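Local coordinates for protein S-adenosyl-L-methionine-dependent 2-deoxy-scyllo-inosamine dehydrogenase (Bacillus circulans, PDB 4M7S) that catalyses the radical S-adenosyl-L-methionine-dependent two-electron oxidation of 2-deoxy-scyllo-inosamine to amino-dideoxy-scyllo-inosose in butirosin biosynthesis, using two [4Fe-4S] clusters, at residues A[177-180]-A[184-187]; A[8-13]-A[42-47]; A[94-99]-A[110-115]. All coordinates share one frame; numbering follows the deposited sequence.

Contact 1 (A[177-180]-A[184-187]); sequences VVTV and VLPC. With SF4 (iron/sulfur cluster), chain B.
Val177 lies against Leu185 on one face of a small antiparallel ladder, CB to CB at 4.0 Å, while its CG2 reaches past the end of the partner strand to Cys187 O, 3.6 Å away. The two residues form a hydrogen-bonded pair: Val177 N gives its hydrogen to Leu185 O at 2.9 Å, and Leu185 N returns one to Val177 O at 2.8 Å. That carbonyl oxygen also receives a CA-H...O contact from Val184 CA at 3.1 Å. Val178 and Val184, the neighbouring non-hydrogen-bonded pair, turn to the other face, where Ile205 and Ile208 of helix 205-209 lie over them. Beyond the ladder Thr179 uses its methyl, CG2, to cross the Leu185 branch at about a right angle, 3.7 Å from CD1, and its OG1 makes a weak hydrogen bond to Asn183 N in the turn. Branched aliphatic residues suit these buried strands because they cover both faces without adding polar groups. After Pro186 the chain leaves the ladder, and Cys187 SG, pointing away from the hairpin, binds FE3 of the cluster at 2.5 Å. This is a beta hairpin delivering a cysteine ligand to the auxiliary [4Fe-4S] cluster of a SPASM-related radical SAM enzyme.

Contact 2 (A[8-13]-A[42-47]); sequences IEVEVN and KTLMEQ
Residues 8-10 of strand 7-10 and residues 42-47 of helix 38-50 pack as separate layers, their nearest CA atoms, those of Val10 and Leu44, standing 9.3 Å apart, a gap that side chains must bridge. Leu44 does so from the helix with a forked end, each methyl meeting a different strand residue; CG anti to the backbone N (chi1 179°) carries the fork to the strand. Leu44 CD2 comes tip to tip with Val10, 3.6 Å from Val10 CG2 and slightly farther from CG1, so it sits against both branches of the valine. Leu44 CD1 meets the end of Ile8 more loosely, 4.1 Å from Ile8 CD1. Ile8 gets there by running CG1 anti to the backbone N (chi1 177°) and continuing nearly straight to CD1. Residues two apart on a strand point the same way, which lets one leucine touch both. Around them Leu48 packs on Ile8, Tyr41 on Val10, and Ile200 on Leu44. The strand-helix contact itself is made by methyl groups alone, so its stability should come from burying apolar surface and from van der Waals contact, with no directional bond between the two segments fixing the register.

Contact 3 (A[94-99]-A[110-115]); sequences DFLTEK and QKFIVT
Leu96 extends CG anti to its backbone N (chi1 -167°), and a chi2 of 55° turns the fork so that one methyl faces each of two residues of strand 111-116. Phe112 has its ring swung beside the backbone N, chi1 -61°, which brings the CE2 corner to the leucine. There Leu96 CD1 lies 4.2 Å from Phe112 CE2, approaching the ring obliquely. The other methyl is the closer one: Leu96 CD2 stands 3.7 Å from Val114 CG2. Phe112 and Val114 are two apart on the strand and both direct their side chains toward the loop, whereas Ile113 between them is directed away. A leucine suits the loop position because its fork spans the spacing of the two strand residues, and an aromatic ring suits Phe112 because it is broad enough to reach helix 98-107 as well, touching Leu101, Leu104 and Thr105. Leu96 is the centre of an inverse gamma turn, with a weak bond from Thr97 N to Phe95 O at 3.1 Å. Immediately afterward Thr97 takes the N-cap position of the helix, its OG1 accepting a hydrogen bond from Arg100 N. Just before the turn, Asp94 forms a salt bridge with Arg18, a residue of the pocket around the radical SAM cluster. The whole is the entrance to the helix of a beta-alpha-beta unit, strand 86-91, helix 98-107 and strand 111-116, of the parallel barrel-like radical SAM fold.

In the fold
From the N terminus, contact 2 comes first, joining the opening strand 7-10 to helix 38-50 across a connection that carries the cysteines of the radical SAM cluster. Contact 3 follows, closing the shorter loop from the turn before helix 98-107, through that helix, into strand 111-116, within the unit that starts at strand 86-91. Contact 1 comes last, around a tight hairpin turn. The three loops run in series, neither nesting nor crossing, yet all reach one mixed sheet. Contacts 1 and 2 touch directly because strands 175-178 and 7-10 are neighbours: backbone bonds probably join Val178 to Glu9 and Glu11. Contact 3 stands apart, its centre about 20 Å from that of contact 2.

Contact 1 (A[177-180]-A[184-187])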
loop_
_atom_site.group_PDB
_atom_site.type_symbol
_atom_site.label_atom_id
_atom_site.label_comp_id
_atom_site.label_asym_id
_atom_site.label_seq_id
_atom_site.Cartn_x
_atom_site.Cartn_y
_atom_site.Cartn_z
ATOM N N VAL A 177 2.286 -0.896 4.967
ATOM C CA VAL A 177 1.660 0.350 4.558
ATOM C C VAL A 177 2.302 1.486 5.328
ATOM O O VAL A 177 2.504 1.369 6.530
ATOM C CB VAL A 177 0.144 0.356 4.861
ATOM C CG1 VAL A 177 -0.476 1.709 4.494
ATOM C CG2 VAL A 177 -0.551 -0.747 4.097
ATOM N N VAL A 178 2.620 2.582 4.638
ATOM C CA VAL A 178 3.122 3.795 5.285
ATOM C C VAL A 178 2.127 4.939 5.021
ATOM O O VAL A 178 1.859 5.272 3.868
ATOM C CB VAL A 178 4.505 4.177 4.723
ATOM C CG1 VAL A 178 5.005 5.495 5.333
ATOM C CG2 VAL A 178 5.506 3.053 4.936
ATOM N N THR A 179 1.570 5.521 6.084
ATOM C CA THR A 179 0.556 6.557 5.967
ATOM C C THR A 179 1.211 7.908 5.736
ATOM O O THR A 179 2.449 8.007 5.776
ATOM C CB THR A 179 -0.311 6.649 7.233
ATOM O OG1 THR A 179 0.477 7.172 8.312
ATOM C CG2 THR A 179 -0.873 5.261 7.606
ATOM N N VAL A 180 0.394 8.942 5.514
ATOM C CA VAL A 180 0.930 10.268 5.178
ATOM C C VAL A 180 1.855 10.786 6.250
ATOM O O VAL A 180 2.761 11.561 5.960
ATOM C CB VAL A 180 -0.143 11.375 5.020
ATOM C CG1 VAL A 180 -0.250 11.824 3.574
ATOM C CG2 VAL A 180 -1.479 10.977 5.626
ATOM N N VAL A 184 3.357 2.976 10.189
ATOM C CA VAL A 184 3.448 1.730 9.446
ATOM C C VAL A 184 2.325 0.790 9.895
ATOM O O VAL A 184 2.171 0.520 11.088
ATOM C CB VAL A 184 4.816 1.072 9.650
ATOM C CG1 VAL A 184 4.934 -0.206 8.812
ATOM C CG2 VAL A 184 5.926 2.065 9.284
ATOM N N LEU A 185 1.539 0.308 8.936
ATOM C CA LEU A 185 0.422 -0.592 9.225
ATOM C C LEU A 185 0.709 -1.941 8.554
ATOM O O LEU A 185 1.444 -2.001 7.561
ATOM C CB LEU A 185 -0.896 -0.005 8.697
ATOM C CG LEU A 185 -1.143 1.488 8.928
ATOM C CD1 LEU A 185 -2.419 1.933 8.216
ATOM C CD2 LEU A 185 -1.209 1.834 10.420
ATOM N N PRO A 186 0.119 -3.028 9.081
ATOM C CA PRO A 186 0.392 -4.368 8.559
ATOM C C PRO A 186 -0.512 -4.738 7.395
ATOM O O PRO A 186 -0.342 -5.819 6.838
ATOM C CB PRO A 186 0.059 -5.265 9.756
ATOM C CG PRO A 186 -1.052 -4.553 10.431
ATOM C CD PRO A 186 -0.724 -3.078 10.290
ATOM N N CYS A 187 -1.449 -3.861 7.028
ATOM C CA CYS A 187 -2.454 -4.211 6.025
ATOM C C CYS A 187 -3.198 -3.010 5.416
ATOM O O CYS A 187 -3.347 -1.967 6.052
ATOM C CB CYS A 187 -3.485 -5.148 6.638
ATOM S SG CYS A 187 -4.862 -5.420 5.542
HETATM FE FE1 SF4 B . -7.995 -8.843 6.882
HETATM FE FE2 SF4 B . -6.265 -8.886 8.938
HETATM FE FE3 SF4 B . -5.783 -7.379 6.779
HETATM FE FE4 SF4 B . -5.569 -10.029 6.666
HETATM S S1 SF4 B . -4.219 -8.636 7.911
HETATM S S2 SF4 B . -6.585 -8.713 5.081
HETATM S S3 SF4 B . -7.295 -10.709 8.013
HETATM S S4 SF4 B . -7.515 -7.051 8.256
#

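Contact 2 (A[8-13]-A[42-47])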
loop_
_atom_site.group_PDB
_atom_site.type_symbol
_atom_site.label_atom_id
_atom_site.label_comp_id
_atom_site.label_asym_id
_atom_site.label_seq_id
_atom_site.Cartn_x
_atom_site.Cartn_y
_atom_site.Cartn_z
ATOM N N ILE A 8 5.242 -2.476 -0.697
ATOM C CA ILE A 8 5.042 -1.398 0.258
ATOM C C ILE A 8 4.114 -0.355 -0.351
ATOM O O ILE A 8 4.319 0.073 -1.493
ATOM C CB ILE A 8 6.371 -0.763 0.728
ATOM C CG1 ILE A 8 6.091 0.406 1.676
ATOM C CG2 ILE A 8 7.221 -0.293 -0.459
ATOM C CD1 ILE A 8 7.291 0.798 2.500
ATOM N N GLU A 9 3.086 0.034 0.406
ATOM C CA GLU A 9 2.106 1.011 -0.052
ATOM C C GLU A 9 2.347 2.310 0.680
ATOM O O GLU A 9 2.320 2.333 1.912
ATOM C CB GLU A 9 0.682 0.547 0.267
ATOM C CG GLU A 9 -0.025 -0.186 -0.842
ATOM C CD GLU A 9 -1.448 -0.547 -0.467
ATOM O OE1 GLU A 9 -2.126 0.301 0.145
ATOM O OE2 GLU A 9 -1.878 -1.678 -0.767
ATOM N N VAL A 10 2.576 3.386 -0.070
ATOM C CA VAL A 10 2.916 4.674 0.526
ATOM C C VAL A 10 1.808 5.704 0.287
ATOM O O VAL A 10 1.498 6.044 -0.861
ATOM C CB VAL A 10 4.239 5.192 -0.030
ATOM C CG1 VAL A 10 4.699 6.427 0.732
ATOM C CG2 VAL A 10 5.313 4.102 0.066
ATOM N N GLU A 11 1.215 6.201 1.367
ATOM C CA GLU A 11 0.197 7.242 1.260
ATOM C C GLU A 11 0.847 8.605 0.994
ATOM O O GLU A 11 0.946 9.443 1.898
ATOM C CB GLU A 11 -0.637 7.295 2.544
ATOM C CG GLU A 11 -1.961 8.036 2.414
ATOM C CD GLU A 11 -2.749 8.057 3.716
ATOM O OE1 GLU A 11 -2.121 8.009 4.807
ATOM O OE2 GLU A 11 -3.997 8.113 3.641
ATOM N N VAL A 12 1.290 8.835 -0.242
ATOM C CA VAL A 12 1.928 10.120 -0.577
ATOM C C VAL A 12 0.929 11.287 -0.516
ATOM O O VAL A 12 1.316 12.450 -0.433
ATOM C CB VAL A 12 2.667 10.074 -1.933
ATOM C CG1 VAL A 12 3.688 8.938 -1.930
ATOM C CG2 VAL A 12 1.675 9.901 -3.092
ATOM N N ASN A 13 -0.361 10.972 -0.560
ATOM C CA ASN A 13 -1.373 11.967 -0.231
ATOM C C ASN A 13 -2.646 11.276 0.218
ATOM O O ASN A 13 -2.952 10.175 -0.235
ATOM C CB ASN A 13 -1.642 12.900 -1.409
ATOM C CG ASN A 13 -2.441 12.241 -2.496
ATOM O OD1 ASN A 13 -1.950 11.332 -3.166
ATOM N ND2 ASN A 13 -3.685 12.694 -2.689
ATOM N N LYS A 42 11.572 11.302 1.525
ATOM C CA LYS A 42 13.005 11.085 1.342
ATOM C C LYS A 42 13.595 10.102 2.359
ATOM O O LYS A 42 14.387 9.235 1.981
ATOM C CB LYS A 42 13.807 12.395 1.334
ATOM C CG LYS A 42 15.307 12.160 1.146
ATOM C CD LYS A 42 16.009 13.405 0.612
ATOM C CE LYS A 42 17.528 13.234 0.558
ATOM N NZ LYS A 42 18.108 12.947 1.885
ATOM N N THR A 43 13.238 10.215 3.639
ATOM C CA THR A 43 13.806 9.250 4.583
ATOM C C THR A 43 13.292 7.836 4.309
ATOM O O THR A 43 14.013 6.877 4.527
ATOM C CB THR A 43 13.715 9.625 6.109
ATOM O OG1 THR A 43 13.007 8.613 6.834
ATOM C CG2 THR A 43 13.069 10.948 6.344
ATOM N N LEU A 44 12.065 7.705 3.811
ATOM C CA LEU A 44 11.580 6.382 3.409
ATOM C C LEU A 44 12.410 5.817 2.253
ATOM O O LEU A 44 12.753 4.630 2.242
ATOM C CB LEU A 44 10.106 6.426 3.002
ATOM C CG LEU A 44 9.552 5.069 2.544
ATOM C CD1 LEU A 44 9.636 4.010 3.665
ATOM C CD2 LEU A 44 8.125 5.194 2.046
HETATM N N MSE A 45 12.713 6.665 1.270
HETATM C CA MSE A 45 13.569 6.255 0.156
HETATM C C MSE A 45 14.940 5.784 0.659
HETATM O O MSE A 45 15.476 4.785 0.183
HETATM C CB MSE A 45 13.740 7.403 -0.859
HETATM C CG MSE A 45 12.479 7.721 -1.687
HETATM SE SE MSE A 45 11.824 6.168 -2.693
HETATM C CE MSE A 45 10.381 5.660 -1.497
ATOM N N GLU A 46 15.500 6.516 1.617
ATOM C CA GLU A 46 16.811 6.195 2.163
ATOM C C GLU A 46 16.789 4.865 2.889
ATOM O O GLU A 46 17.764 4.114 2.854
ATOM C CB GLU A 46 17.264 7.291 3.130
ATOM C CG GLU A 46 17.552 8.628 2.467
ATOM C CD GLU A 46 17.782 9.724 3.485
ATOM O OE1 GLU A 46 17.353 9.547 4.653
ATOM O OE2 GLU A 46 18.390 10.754 3.123
ATOM N N GLN A 47 15.687 4.592 3.578
ATOM C CA GLN A 47 15.563 3.345 4.325
ATOM C C GLN A 47 15.380 2.183 3.367
ATOM O O GLN A 47 16.006 1.132 3.530
ATOM C CB GLN A 47 14.389 3.409 5.309
ATOM C CG GLN A 47 14.571 4.476 6.380
ATOM C CD GLN A 47 13.355 4.596 7.270
ATOM O OE1 GLN A 47 12.477 3.721 7.264
ATOM N NE2 GLN A 47 13.284 5.683 8.030
#

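Contact 3 (A[94-99]-A[110-115])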
loop_
_atom_site.group_PDB
_atom_site.type_symbol
_atom_site.label_atom_id
_atom_site.label_comp_id
_atom_site.label_asym_id
_atom_site.label_seq_id
_atom_site.Cartn_x
_atom_site.Cartn_y
_atom_site.Cartn_z
ATOM N N ASP A 94 -9.196 9.669 -13.085
ATOM C CA ASP A 94 -9.778 10.975 -13.417
ATOM C C ASP A 94 -8.735 12.046 -13.756
ATOM O O ASP A 94 -9.048 13.054 -14.393
ATOM C CB ASP A 94 -10.666 11.470 -12.278
ATOM C CG ASP A 94 -11.796 10.510 -11.961
ATOM O OD1 ASP A 94 -12.201 9.749 -12.867
ATOM O OD2 ASP A 94 -12.278 10.521 -10.810
ATOM N N PHE A 95 -7.505 11.832 -13.302
ATOM C CA PHE A 95 -6.406 12.756 -13.568
ATOM C C PHE A 95 -5.381 12.200 -14.555
ATOM O O PHE A 95 -4.409 12.875 -14.889
ATOM C CB PHE A 95 -5.704 13.137 -12.259
ATOM C CG PHE A 95 -6.511 14.057 -11.390
ATOM C CD1 PHE A 95 -6.395 15.429 -11.525
ATOM C CD2 PHE A 95 -7.386 13.549 -10.443
ATOM C CE1 PHE A 95 -7.144 16.291 -10.728
ATOM C CE2 PHE A 95 -8.142 14.396 -9.645
ATOM C CZ PHE A 95 -8.021 15.774 -9.790
ATOM N N LEU A 96 -5.604 10.975 -15.026
ATOM C CA LEU A 96 -4.646 10.304 -15.904
ATOM C C LEU A 96 -4.804 10.682 -17.379
ATOM O O LEU A 96 -5.405 9.943 -18.156
ATOM C CB LEU A 96 -4.742 8.782 -15.746
ATOM C CG LEU A 96 -3.604 7.972 -16.373
ATOM C CD1 LEU A 96 -2.260 8.453 -15.855
ATOM C CD2 LEU A 96 -3.784 6.488 -16.086
ATOM N N THR A 97 -4.255 11.831 -17.762
ATOM C CA THR A 97 -4.210 12.213 -19.165
ATOM C C THR A 97 -3.140 11.376 -19.840
ATOM O O THR A 97 -2.379 10.672 -19.167
ATOM C CB THR A 97 -3.843 13.694 -19.332
ATOM O OG1 THR A 97 -2.588 13.952 -18.691
ATOM C CG2 THR A 97 -4.923 14.593 -18.727
ATOM N N GLU A 98 -3.066 11.450 -21.161
ATOM C CA GLU A 98 -2.016 10.747 -21.881
ATOM C C GLU A 98 -0.639 11.314 -21.515
ATOM O O GLU A 98 0.350 10.578 -21.405
ATOM C CB GLU A 98 -2.255 10.847 -23.388
ATOM C CG GLU A 98 -1.211 10.134 -24.215
ATOM C CD GLU A 98 -1.235 8.630 -24.026
ATOM O OE1 GLU A 98 -0.197 7.981 -24.291
ATOM O OE2 GLU A 98 -2.290 8.096 -23.622
ATOM N N LYS A 99 -0.589 12.629 -21.317
ATOM C CA LYS A 99 0.640 13.302 -20.910
ATOM C C LYS A 99 1.160 12.847 -19.543
ATOM O O LYS A 99 2.353 12.553 -19.399
ATOM C CB LYS A 99 0.419 14.814 -20.922
ATOM C CG LYS A 99 1.645 15.638 -20.617
ATOM C CD LYS A 99 1.373 17.094 -20.998
ATOM C CE LYS A 99 1.990 18.057 -20.008
ATOM N NZ LYS A 99 3.443 18.228 -20.231
ATOM N N GLN A 110 5.966 1.314 -13.779
ATOM C CA GLN A 110 5.922 0.173 -14.684
ATOM C C GLN A 110 4.497 -0.303 -14.952
ATOM O O GLN A 110 4.256 -1.067 -15.885
ATOM C CB GLN A 110 6.774 -0.973 -14.132
ATOM C CG GLN A 110 8.262 -0.643 -14.090
ATOM C CD GLN A 110 9.086 -1.758 -13.508
ATOM O OE1 GLN A 110 8.641 -2.901 -13.450
ATOM N NE2 GLN A 110 10.303 -1.434 -13.068
ATOM N N LYS A 111 3.549 0.141 -14.138
ATOM C CA LYS A 111 2.174 -0.303 -14.324
ATOM C C LYS A 111 1.165 0.680 -13.750
ATOM O O LYS A 111 1.353 1.209 -12.653
ATOM C CB LYS A 111 1.978 -1.688 -13.707
ATOM C CG LYS A 111 0.712 -2.407 -14.137
ATOM C CD LYS A 111 0.875 -3.890 -13.864
ATOM C CE LYS A 111 -0.399 -4.676 -14.116
ATOM N NZ LYS A 111 -0.300 -6.110 -13.684
ATOM N N PHE A 112 0.099 0.921 -14.513
ATOM C CA PHE A 112 -1.041 1.700 -14.051
ATOM C C PHE A 112 -2.257 0.784 -13.933
ATOM O O PHE A 112 -2.641 0.114 -14.897
ATOM C CB PHE A 112 -1.357 2.830 -15.037
ATOM C CG PHE A 112 -0.230 3.821 -15.224
ATOM C CD1 PHE A 112 0.769 3.591 -16.160
ATOM C CD2 PHE A 112 -0.185 4.993 -14.476
ATOM C CE1 PHE A 112 1.806 4.517 -16.346
ATOM C CE2 PHE A 112 0.849 5.927 -14.654
ATOM C CZ PHE A 112 1.841 5.685 -15.590
ATOM N N ILE A 113 -2.845 0.744 -12.743
ATOM C CA ILE A 113 -4.076 0.004 -12.522
ATOM C C ILE A 113 -5.153 1.057 -12.404
ATOM O O ILE A 113 -5.229 1.745 -11.387
ATOM C CB ILE A 113 -4.058 -0.781 -11.199
ATOM C CG1 ILE A 113 -2.735 -1.529 -11.008
ATOM C CG2 ILE A 113 -5.271 -1.710 -11.107
ATOM C CD1 ILE A 113 -2.476 -2.576 -12.037
ATOM N N VAL A 114 -5.974 1.202 -13.436
ATOM C CA VAL A 114 -7.003 2.234 -13.409
ATOM C C VAL A 114 -8.347 1.634 -13.019
ATOM O O VAL A 114 -8.779 0.636 -13.599
ATOM C CB VAL A 114 -7.146 2.947 -14.771
ATOM C CG1 VAL A 114 -8.209 4.028 -14.685
ATOM C CG2 VAL A 114 -5.818 3.542 -15.206
ATOM N N THR A 115 -9.002 2.245 -12.038
ATOM C CA THR A 115 -10.332 1.812 -11.631
ATOM C C THR A 115 -11.353 2.933 -11.798
ATOM O O THR A 115 -11.334 3.914 -11.056
ATOM C CB THR A 115 -10.345 1.336 -10.165
ATOM O OG1 THR A 115 -9.163 0.575 -9.896
ATOM C CG2 THR A 115 -11.567 0.467 -9.892
#